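Local coordinates for protein phthiocerol synthesis polyketide synthase type I PpsC (Mycobacterium tuberculosis, PDB 7AHB) that probably transfers extender acyl units onto the acyl carrier protein through its acyltransferase domain during phthiocerol polyketide assembly, at residues Pro83-Gln88 and Gln155-Thr160; Gly105-Gln110 and Leu166-Ser171; Phe51-Arg56 and Ile315-His320. All blocks are in the same frame, centred on the assembly; numbering follows the deposited sequence. Where two conformers were deposited one is given.

Contact 1 of 3, residues Pro83-Gln88 and Gln155-Thr160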
loop_
_atom_site.group_PDB
_atom_site.type_symbol
_atom_site.label_atom_id
_atom_site.label_comp_id
_atom_site.label_asym_id
_atom_site.label_seq_id
_atom_site.Cartn_x
_atom_site.Cartn_y
_atom_site.Cartn_z
ATOM N N PRO A 83 -3.000 -0.925 22.361
ATOM C CA PRO A 83 -1.919 -0.909 23.360
ATOM C C PRO A 83 -0.535 -0.768 22.743
ATOM O O PRO A 83 0.311 -0.022 23.259
ATOM C CB PRO A 83 -2.084 -2.253 24.101
ATOM C CG PRO A 83 -3.506 -2.615 23.883
ATOM C CD PRO A 83 -3.849 -2.122 22.486
ATOM N N GLU A 84 -0.259 -1.499 21.664
ATOM C CA GLU A 84 1.048 -1.367 21.035
ATOM C C GLU A 84 1.238 0.018 20.430
ATOM O O GLU A 84 2.292 0.631 20.615
ATOM C CB GLU A 84 1.235 -2.464 19.991
ATOM C CG GLU A 84 1.886 -3.711 20.554
ATOM C CD GLU A 84 3.310 -3.449 21.067
ATOM O OE1 GLU A 84 3.501 -3.376 22.288
ATOM O OE2 GLU A 84 4.227 -3.275 20.245
ATOM N N PHE A 85 0.213 0.554 19.763
ATOM C CA PHE A 85 0.309 1.914 19.230
ATOM C C PHE A 85 0.653 2.922 20.316
ATOM O O PHE A 85 1.546 3.768 20.147
ATOM C CB PHE A 85 -1.005 2.334 18.584
ATOM C CG PHE A 85 -1.108 1.990 17.132
ATOM C CD1 PHE A 85 -0.008 2.075 16.298
ATOM C CD2 PHE A 85 -2.294 1.560 16.606
ATOM C CE1 PHE A 85 -0.108 1.743 14.978
ATOM C CE2 PHE A 85 -2.391 1.226 15.286
ATOM C CZ PHE A 85 -1.309 1.326 14.473
ATOM N N VAL A 86 -0.090 2.883 21.427
ATOM C CA VAL A 86 0.151 3.831 22.512
ATOM C C VAL A 86 1.616 3.776 22.932
ATOM O O VAL A 86 2.291 4.807 23.069
ATOM C CB VAL A 86 -0.809 3.550 23.685
ATOM C CG1 VAL A 86 -0.338 4.218 24.959
ATOM C CG2 VAL A 86 -2.210 4.036 23.309
ATOM N N ALA A 87 2.146 2.575 23.094
ATOM C CA ALA A 87 3.511 2.414 23.577
ATOM C C ALA A 87 4.562 2.428 22.467
ATOM O O ALA A 87 5.720 2.753 22.744
ATOM C CB ALA A 87 3.627 1.113 24.406
ATOM N N GLN A 88 4.197 2.069 21.235
ATOM C CA GLN A 88 5.126 2.085 20.111
ATOM C C GLN A 88 5.047 3.365 19.282
ATOM O O GLN A 88 5.888 3.570 18.397
ATOM C CB GLN A 88 4.867 0.902 19.179
ATOM C CG GLN A 88 5.576 -0.399 19.538
ATOM C CD GLN A 88 6.107 -1.134 18.316
ATOM O OE1 GLN A 88 6.754 -0.527 17.457
ATOM N NE2 GLN A 88 5.835 -2.453 18.231
ATOM N N GLN A 155 5.281 -6.451 15.082
ATOM C CA GLN A 155 6.461 -6.235 14.257
ATOM C C GLN A 155 6.160 -5.278 13.114
ATOM O O GLN A 155 7.016 -4.471 12.735
ATOM C CB GLN A 155 6.970 -7.569 13.710
ATOM C CG GLN A 155 7.709 -8.425 14.737
ATOM C CD GLN A 155 8.117 -9.768 14.196
ATOM O OE1 GLN A 155 7.398 -10.371 13.390
ATOM N NE2 GLN A 155 9.264 -10.269 14.657
ATOM N N GLY A 156 4.954 -5.357 12.551
ATOM C CA GLY A 156 4.572 -4.411 11.516
ATOM C C GLY A 156 4.570 -2.976 12.000
ATOM O O GLY A 156 5.016 -2.062 11.282
ATOM N N LEU A 157 4.032 -2.746 13.208
ATOM C CA LEU A 157 4.087 -1.405 13.776
ATOM C C LEU A 157 5.535 -0.964 13.972
ATOM O O LEU A 157 5.895 0.188 13.688
ATOM C CB LEU A 157 3.332 -1.352 15.101
ATOM C CG LEU A 157 1.909 -1.852 15.157
ATOM C CD1 LEU A 157 1.242 -1.440 16.477
ATOM C CD2 LEU A 157 1.111 -1.423 13.994
ATOM N N ARG A 158 6.375 -1.872 14.472
ATOM C CA ARG A 158 7.770 -1.549 14.735
ATOM C C ARG A 158 8.471 -1.091 13.467
ATOM O O ARG A 158 9.120 -0.040 13.455
ATOM C CB ARG A 158 8.476 -2.766 15.346
ATOM C CG ARG A 158 9.982 -2.624 15.471
ATOM C CD ARG A 158 10.353 -1.495 16.356
ATOM N NE ARG A 158 11.799 -1.357 16.531
ATOM C CZ ARG A 158 12.383 -0.326 17.143
ATOM N NH1 ARG A 158 11.644 0.640 17.649
ATOM N NH2 ARG A 158 13.707 -0.260 17.249
ATOM N N VAL A 159 8.365 -1.871 12.387
ATOM C CA VAL A 159 8.987 -1.470 11.128
ATOM C C VAL A 159 8.465 -0.106 10.704
ATOM O O VAL A 159 9.223 0.762 10.254
ATOM C CB VAL A 159 8.731 -2.516 10.024
ATOM C CG1 VAL A 159 9.235 -1.993 8.705
ATOM C CG2 VAL A 159 9.383 -3.848 10.384
ATOM N N THR A 160 7.144 0.075 10.786
ATOM C CA THR A 160 6.534 1.335 10.377
ATOM C C THR A 160 7.027 2.489 11.230
ATOM O O THR A 160 7.367 3.550 10.695
ATOM C CB THR A 160 5.017 1.223 10.447
ATOM O OG1 THR A 160 4.611 0.112 9.635
ATOM C CG2 THR A 160 4.355 2.454 9.935
HETATM O O HOH W 1 8.835 1.122 18.122
#

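Contact 2 of 3, residues Gly105-Gln110 and Leu166-Ser171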
loop_
_atom_site.group_PDB
_atom_site.type_symbol
_atom_site.label_atom_id
_atom_site.label_comp_id
_atom_site.label_asym_id
_atom_site.label_seq_id
_atom_site.Cartn_x
_atom_site.Cartn_y
_atom_site.Cartn_z
ATOM N N GLY A 105 1.916 14.469 10.154
ATOM C CA GLY A 105 3.292 14.006 10.177
ATOM C C GLY A 105 3.411 12.599 9.637
ATOM O O GLY A 105 2.502 11.777 9.755
ATOM N N ILE A 106 4.560 12.333 9.003
ATOM C CA ILE A 106 4.755 11.050 8.325
ATOM C C ILE A 106 4.597 9.891 9.303
ATOM O O ILE A 106 4.147 8.803 8.924
ATOM C CB ILE A 106 6.135 11.023 7.629
ATOM C CG1 ILE A 106 6.246 12.208 6.676
ATOM C CG2 ILE A 106 6.349 9.734 6.903
ATOM C CD1 ILE A 106 7.352 12.066 5.627
ATOM N N GLU A 107 4.996 10.077 10.557
ATOM C CA GLU A 107 4.902 8.970 11.509
ATOM C C GLU A 107 3.444 8.624 11.785
ATOM O O GLU A 107 3.050 7.456 11.722
ATOM C CB GLU A 107 5.627 9.335 12.806
ATOM C CG GLU A 107 7.151 9.272 12.690
ATOM C CD GLU A 107 7.855 9.968 13.831
ATOM O OE1 GLU A 107 8.452 9.282 14.667
ATOM O OE2 GLU A 107 7.809 11.209 13.890
ATOM N N GLN A 108 2.624 9.630 12.125
ATOM C CA GLN A 108 1.203 9.359 12.344
ATOM C C GLN A 108 0.528 8.827 11.079
ATOM O O GLN A 108 -0.304 7.907 11.142
ATOM C CB GLN A 108 0.490 10.614 12.845
ATOM C CG GLN A 108 0.767 10.902 14.312
ATOM C CD GLN A 108 -0.210 11.884 14.908
ATOM O OE1 GLN A 108 -0.990 12.507 14.179
ATOM N NE2 GLN A 108 -0.207 12.000 16.252
ATOM N N ILE A 109 0.877 9.392 9.920
ATOM C CA ILE A 109 0.277 8.956 8.656
ATOM C C ILE A 109 0.590 7.484 8.378
ATOM O O ILE A 109 -0.303 6.695 8.049
ATOM C CB ILE A 109 0.748 9.869 7.503
ATOM C CG1 ILE A 109 0.064 11.235 7.612
ATOM C CG2 ILE A 109 0.460 9.243 6.169
ATOM C CD1 ILE A 109 0.647 12.305 6.678
ATOM N N GLN A 110 1.861 7.099 8.472
ATOM C CA GLN A 110 2.231 5.717 8.172
ATOM C C GLN A 110 1.691 4.745 9.227
ATOM O O GLN A 110 1.191 3.653 8.893
ATOM C CB GLN A 110 3.760 5.599 8.055
ATOM C CG GLN A 110 4.359 6.254 6.799
ATOM C CD GLN A 110 5.739 5.628 6.398
ATOM O OE1 GLN A 110 6.139 4.534 6.884
ATOM N NE2 GLN A 110 6.455 6.315 5.492
ATOM N N LEU A 166 12.625 7.760 10.695
ATOM C CA LEU A 166 13.795 8.070 9.887
ATOM C C LEU A 166 13.463 8.989 8.713
ATOM O O LEU A 166 14.296 9.800 8.323
ATOM C CB LEU A 166 14.434 6.774 9.374
ATOM C CG LEU A 166 14.983 5.851 10.475
ATOM C CD1 LEU A 166 15.581 4.593 9.905
ATOM C CD2 LEU A 166 16.045 6.603 11.284
ATOM N N MET A 167 12.287 8.855 8.122
ATOM C CA MET A 167 11.896 9.683 7.002
ATOM C C MET A 167 11.345 11.031 7.415
ATOM O O MET A 167 11.419 11.966 6.616
ATOM C CB MET A 167 10.862 8.925 6.161
ATOM C CG MET A 167 11.425 7.671 5.480
ATOM S SD MET A 167 10.174 6.632 4.685
ATOM C CE MET A 167 9.627 7.752 3.406
ATOM N N ALA A 168 10.833 11.159 8.628
ATOM C CA ALA A 168 10.195 12.409 9.032
ATOM C C ALA A 168 11.076 13.635 8.866
ATOM O O ALA A 168 10.563 14.668 8.397
ATOM C CB ALA A 168 9.734 12.284 10.484
ATOM N N PRO A 169 12.360 13.619 9.237
ATOM C CA PRO A 169 13.170 14.842 9.084
ATOM C C PRO A 169 13.277 15.317 7.646
ATOM O O PRO A 169 13.596 16.491 7.423
ATOM C CB PRO A 169 14.539 14.436 9.651
ATOM C CG PRO A 169 14.250 13.267 10.555
ATOM C CD PRO A 169 13.104 12.530 9.898
ATOM N N LEU A 170 13.017 14.442 6.672
ATOM C CA LEU A 170 13.081 14.768 5.253
ATOM C C LEU A 170 11.822 15.441 4.721
ATOM O O LEU A 170 11.837 15.936 3.580
ATOM C CB LEU A 170 13.334 13.496 4.441
ATOM C CG LEU A 170 14.661 12.813 4.772
ATOM C CD1 LEU A 170 14.808 11.469 4.033
ATOM C CD2 LEU A 170 15.793 13.766 4.414
ATOM N N SER A 171 10.762 15.504 5.521
ATOM C CA SER A 171 9.497 16.095 5.103
ATOM C C SER A 171 9.697 17.417 4.366
ATOM O O SER A 171 10.341 18.349 4.874
ATOM C CB SER A 171 8.589 16.321 6.321
ATOM O OG SER A 171 8.046 15.080 6.762
HETATM O O HOH W 2 6.528 14.781 8.981
#

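Contact 3 of 3, residues Phe51-Arg56 and Ile315-His320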
loop_
_atom_site.group_PDB
_atom_site.type_symbol
_atom_site.label_atom_id
_atom_site.label_comp_id
_atom_site.label_asym_id
_atom_site.label_seq_id
_atom_site.Cartn_x
_atom_site.Cartn_y
_atom_site.Cartn_z
ATOM N N PHE A 51 -5.415 -9.751 -1.879
ATOM C CA PHE A 51 -5.530 -8.502 -1.126
ATOM C C PHE A 51 -4.342 -7.615 -1.466
ATOM O O PHE A 51 -3.195 -8.058 -1.351
ATOM C CB PHE A 51 -5.525 -8.736 0.378
ATOM C CG PHE A 51 -6.864 -9.105 0.964
ATOM C CD1 PHE A 51 -7.861 -9.669 0.187
ATOM C CD2 PHE A 51 -7.107 -8.907 2.315
ATOM C CE1 PHE A 51 -9.073 -10.028 0.747
ATOM C CE2 PHE A 51 -8.325 -9.255 2.873
ATOM C CZ PHE A 51 -9.306 -9.808 2.088
ATOM N N VAL A 52 -4.613 -6.359 -1.834
ATOM C CA VAL A 52 -3.582 -5.408 -2.251
ATOM C C VAL A 52 -3.492 -4.293 -1.213
ATOM O O VAL A 52 -4.480 -3.585 -0.965
ATOM C CB VAL A 52 -3.886 -4.828 -3.639
ATOM C CG1 VAL A 52 -2.896 -3.731 -3.984
ATOM C CG2 VAL A 52 -3.894 -5.948 -4.704
ATOM N N TYR A 53 -2.294 -4.097 -0.651
ATOM C CA TYR A 53 -2.069 -3.109 0.404
ATOM C C TYR A 53 -1.326 -1.924 -0.199
ATOM O O TYR A 53 -0.179 -2.058 -0.647
ATOM C CB TYR A 53 -1.314 -3.737 1.571
ATOM C CG TYR A 53 -2.164 -4.782 2.258
ATOM C CD1 TYR A 53 -2.189 -6.092 1.805
ATOM C CD2 TYR A 53 -2.992 -4.441 3.301
ATOM C CE1 TYR A 53 -2.972 -7.045 2.412
ATOM C CE2 TYR A 53 -3.798 -5.385 3.913
ATOM C CZ TYR A 53 -3.781 -6.685 3.461
ATOM O OH TYR A 53 -4.583 -7.626 4.058
ATOM N N SER A 54 -2.000 -0.775 -0.239
ATOM C CA SER A 54 -1.444 0.424 -0.828
ATOM C C SER A 54 -0.438 1.059 0.118
ATOM O O SER A 54 -0.488 0.879 1.339
ATOM C CB SER A 54 -2.551 1.422 -1.148
ATOM O OG SER A 54 -1.996 2.623 -1.623
ATOM N N GLY A 55 0.469 1.822 -0.459
ATOM C CA GLY A 55 1.478 2.524 0.295
ATOM C C GLY A 55 1.148 3.960 0.616
ATOM O O GLY A 55 1.926 4.639 1.298
ATOM N N ARG A 56 0.013 4.458 0.150
ATOM C CA ARG A 56 -0.347 5.854 0.352
ATOM C C ARG A 56 -1.364 5.987 1.477
ATOM O O ARG A 56 -2.336 5.226 1.553
ATOM C CB ARG A 56 -0.926 6.467 -0.927
ATOM C CG ARG A 56 0.064 6.764 -2.065
ATOM C CD ARG A 56 1.210 7.716 -1.649
ATOM N NE ARG A 56 2.398 6.934 -1.249
ATOM C CZ ARG A 56 3.126 6.162 -2.081
ATOM N NH1 ARG A 56 2.797 6.084 -3.373
ATOM N NH2 ARG A 56 4.189 5.464 -1.624
ATOM N N ILE A 315 -8.743 -7.026 -4.294
ATOM C CA ILE A 315 -9.394 -6.140 -3.326
ATOM C C ILE A 315 -8.316 -5.239 -2.740
ATOM O O ILE A 315 -7.420 -5.716 -2.026
ATOM C CB ILE A 315 -10.102 -6.923 -2.211
ATOM C CG1 ILE A 315 -11.118 -7.870 -2.810
ATOM C CG2 ILE A 315 -10.789 -5.956 -1.201
ATOM C CD1 ILE A 315 -11.752 -8.816 -1.808
ATOM N N GLU A 316 -8.412 -3.941 -3.010
ATOM C CA GLU A 316 -7.506 -2.979 -2.400
ATOM C C GLU A 316 -7.962 -2.720 -0.965
ATOM O O GLU A 316 -9.119 -2.343 -0.725
ATOM C CB GLU A 316 -7.458 -1.681 -3.200
ATOM C CG GLU A 316 -6.567 -0.638 -2.576
ATOM C CD GLU A 316 -6.568 0.664 -3.371
ATOM O OE1 GLU A 316 -6.851 0.590 -4.597
ATOM O OE2 GLU A 316 -6.314 1.747 -2.768
ATOM N N ILE A 317 -7.048 -2.911 -0.018
ATOM C CA ILE A 317 -7.344 -2.782 1.398
ATOM C C ILE A 317 -6.909 -1.379 1.817
ATOM O O ILE A 317 -5.772 -1.179 2.266
ATOM C CB ILE A 317 -6.622 -3.858 2.220
ATOM C CG1 ILE A 317 -6.947 -5.246 1.682
ATOM C CG2 ILE A 317 -7.041 -3.741 3.708
ATOM C CD1 ILE A 317 -8.395 -5.650 1.790
ATOM N N SER A 318 -7.775 -0.391 1.622
ATOM C CA SER A 318 -7.394 0.995 1.860
ATOM C C SER A 318 -8.630 1.778 2.282
ATOM O O SER A 318 -9.768 1.293 2.200
ATOM C CB SER A 318 -6.759 1.641 0.608
ATOM O OG SER A 318 -7.719 1.746 -0.428
ATOM N N ALA A 319 -8.387 3.021 2.711
ATOM C CA ALA A 319 -9.473 3.944 3.043
ATOM C C ALA A 319 -10.108 4.576 1.802
ATOM O O ALA A 319 -11.246 5.066 1.874
ATOM C CB ALA A 319 -8.952 5.052 3.961
ATOM N N HIS A 320 -9.402 4.573 0.660
ATOM C CA HIS A 320 -9.948 5.133 -0.556
ATOM C C HIS A 320 -9.213 4.501 -1.724
ATOM O O HIS A 320 -7.971 4.473 -1.703
ATOM C CB HIS A 320 -9.803 6.659 -0.615
ATOM C CG HIS A 320 -10.329 7.265 -1.882
ATOM N ND1 HIS A 320 -11.675 7.435 -2.129
ATOM C CD2 HIS A 320 -9.685 7.712 -2.986
ATOM C CE1 HIS A 320 -11.840 7.965 -3.329
ATOM N NE2 HIS A 320 -10.646 8.148 -3.866
#

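Contact 1 of 3, residues Pro83-Gln88 and Gln155-Thr160
L157 meets F85 at about a right angle, and its two methyl groups both close on the CE1 side of the ring. L157 CD1 lies over one face, 4.0 Å from the centroid of the F85 ring and 24° off the normal, a CH-pi contact displaced toward the rim. CD2 comes against the CE1 end, with L157 CD2 and F85 CE1 3.5 Å apart. The leucine arrives there because its CG stands beside its own backbone N (chi1 -53°), which carries the isobutyl group across to the neighbouring helix. CD1 also touches the base of E84, where L157 CD1 and E84 CB are 3.7 Å apart, so one methyl touches both an aromatic face and an aliphatic stem.

These side chains join helix 72-89 to helix 153-167 among the packed helices of the acyltransferase domain. The two segments run nearly in the same direction, their axes 28° apart and 10.5 Å from each other at the closest. F85 has further neighbours: its ring meets F91 edge-to-face and leans on L111 of helix 106-126.

Toward the outer side the contact turns polar. Q88, described here in one of its two modelled conformers, lays its amide across the stem of R158. Q88 NE2 donates to E84 OE2 at 2.7 Å, nearly along the C-O axis and almost in the amide plane, and it also bonds A154 O, the two acceptors fixing the rotation of the amide. A water spans the remaining gap: it donates to Q88 OE1 at 2.7 Å and accepts from R158 NH1 at 2.9 Å, lying at the edge of the guanidinium in its plane. The other terminal nitrogen of that group, R158 NH2, bonds E254 O.

Contact 2 of 3, residues Gly105-Gln110 and Leu166-Ser171
Van der Waals contact begins at I106, whose CG1-CD1 arm is aimed across the gap at the turn ending in S171. CG1 stands beside the backbone N of its own residue (chi1 -56°), and this places the terminal methyl against a hydroxyl, with I106 CD1 and S171 OG 3.3 Å apart. The same methyl lies farther from the backbone of M167 and A168, at the end of its reach. V237 touches the side chains of both I106 and M167 from a neighbouring loop. One residue on, E107, extended beyond CG, brings a carboxylate oxygen alongside a methyl, E107 OE2 to A168 CB being 4.1 Å.

The hydrogen-bonded link is indirect. A single water accepts from I106 N at 3.1 Å and is also bonded to S171 OG at 2.7 Å. The site follows from helix geometry: G105 is the N-cap residue of helix 106-126, and the amides of a first helical turn have no carbonyl of a preceding turn to bond. The partner segment holds a helix end, the chain of helix 153-167 running on through a 3-10 segment at 168-170 to S171. This part of the acyltransferase domain thus sets the start of one helix beside the finish of another.

The third group is a sulfur-amide contact, again at van der Waals distance. Q110 and M167 cross at about a right angle, leaving Q110 NE2 3.8 Å from M167 SD. The methionine is bent at its last torsion (chi3 65°), which keeps CE near the same nitrogen, Q110 NE2 to M167 CE being 4.1 Å. At the oxygen end of this amide, Q110 OE1 accepts from R163 NH2.

Contact 3 of 3, residues Phe51-Arg56 and Ile315-His320
Two aromatic rings, F51 and Y53, each turn one face to I317. Over the F51 ring lies CD1 of I317, 3.8 Å from the centroid and 23° off the normal, while Y53 OH sits at the F51 edge in the ring plane; over the Y53 ring lies I317 CG1, 4.2 Å from its centroid. Setting CG1 beside its own backbone N (chi1 -54°), the isoleucine presents adjacent carbons of one arm to the two rings.

The backbone beneath is the core of the five-stranded parallel sheet of the acyltransferase domain, where strands 49-53 and 313-316 are neighbours. V52 makes both backbone bonds between the two segments: V52 N donates to I315 O at 2.9 Å, and V52 O accepts from I317 N at 2.8 Å. Each is nearly straight at the hydrogen. I315 continues the pairing with V50.

F51 and I315 project from the same sheet face, side by side, and helix 106-126 packs there through W124; its T121 bonds the Y53 hydroxyl. V52 and E316 point to the other face, where V52 meets F300 and I304. Past the strand ends, S54 OG accepts from R56 N, an ST turn. The carboxylate of E316 is gripped by the backbone N atoms of L322 and L323, and S318 OG donates to E316 OE2 at 2.7 Å from above the carboxylate plane.

In the fold
Contacts 1 and 2 share helix 153-167, centres about 15 Å apart, and touch where T160 CG2 packs 3.5 Å from Q110 O. Their segments alternate along the chain, and both nest inside the loop closed by contact 3. That contact lies deeper, its centre about 20 Å from each of the others. Contacts 2 and 3 have nearest atoms about 6 Å apart; contacts 1 and 3, about 9 Å. The GxSxG pattern of G136, S138 and G140 fits a nucleophile elbow and probably marks the active site. Contact 3 borders it through Y53 and R56; Q110 of contact 2 comes near without touching. The E84 side chain of contact 1 lies about 6 Å from a bound sodium ion.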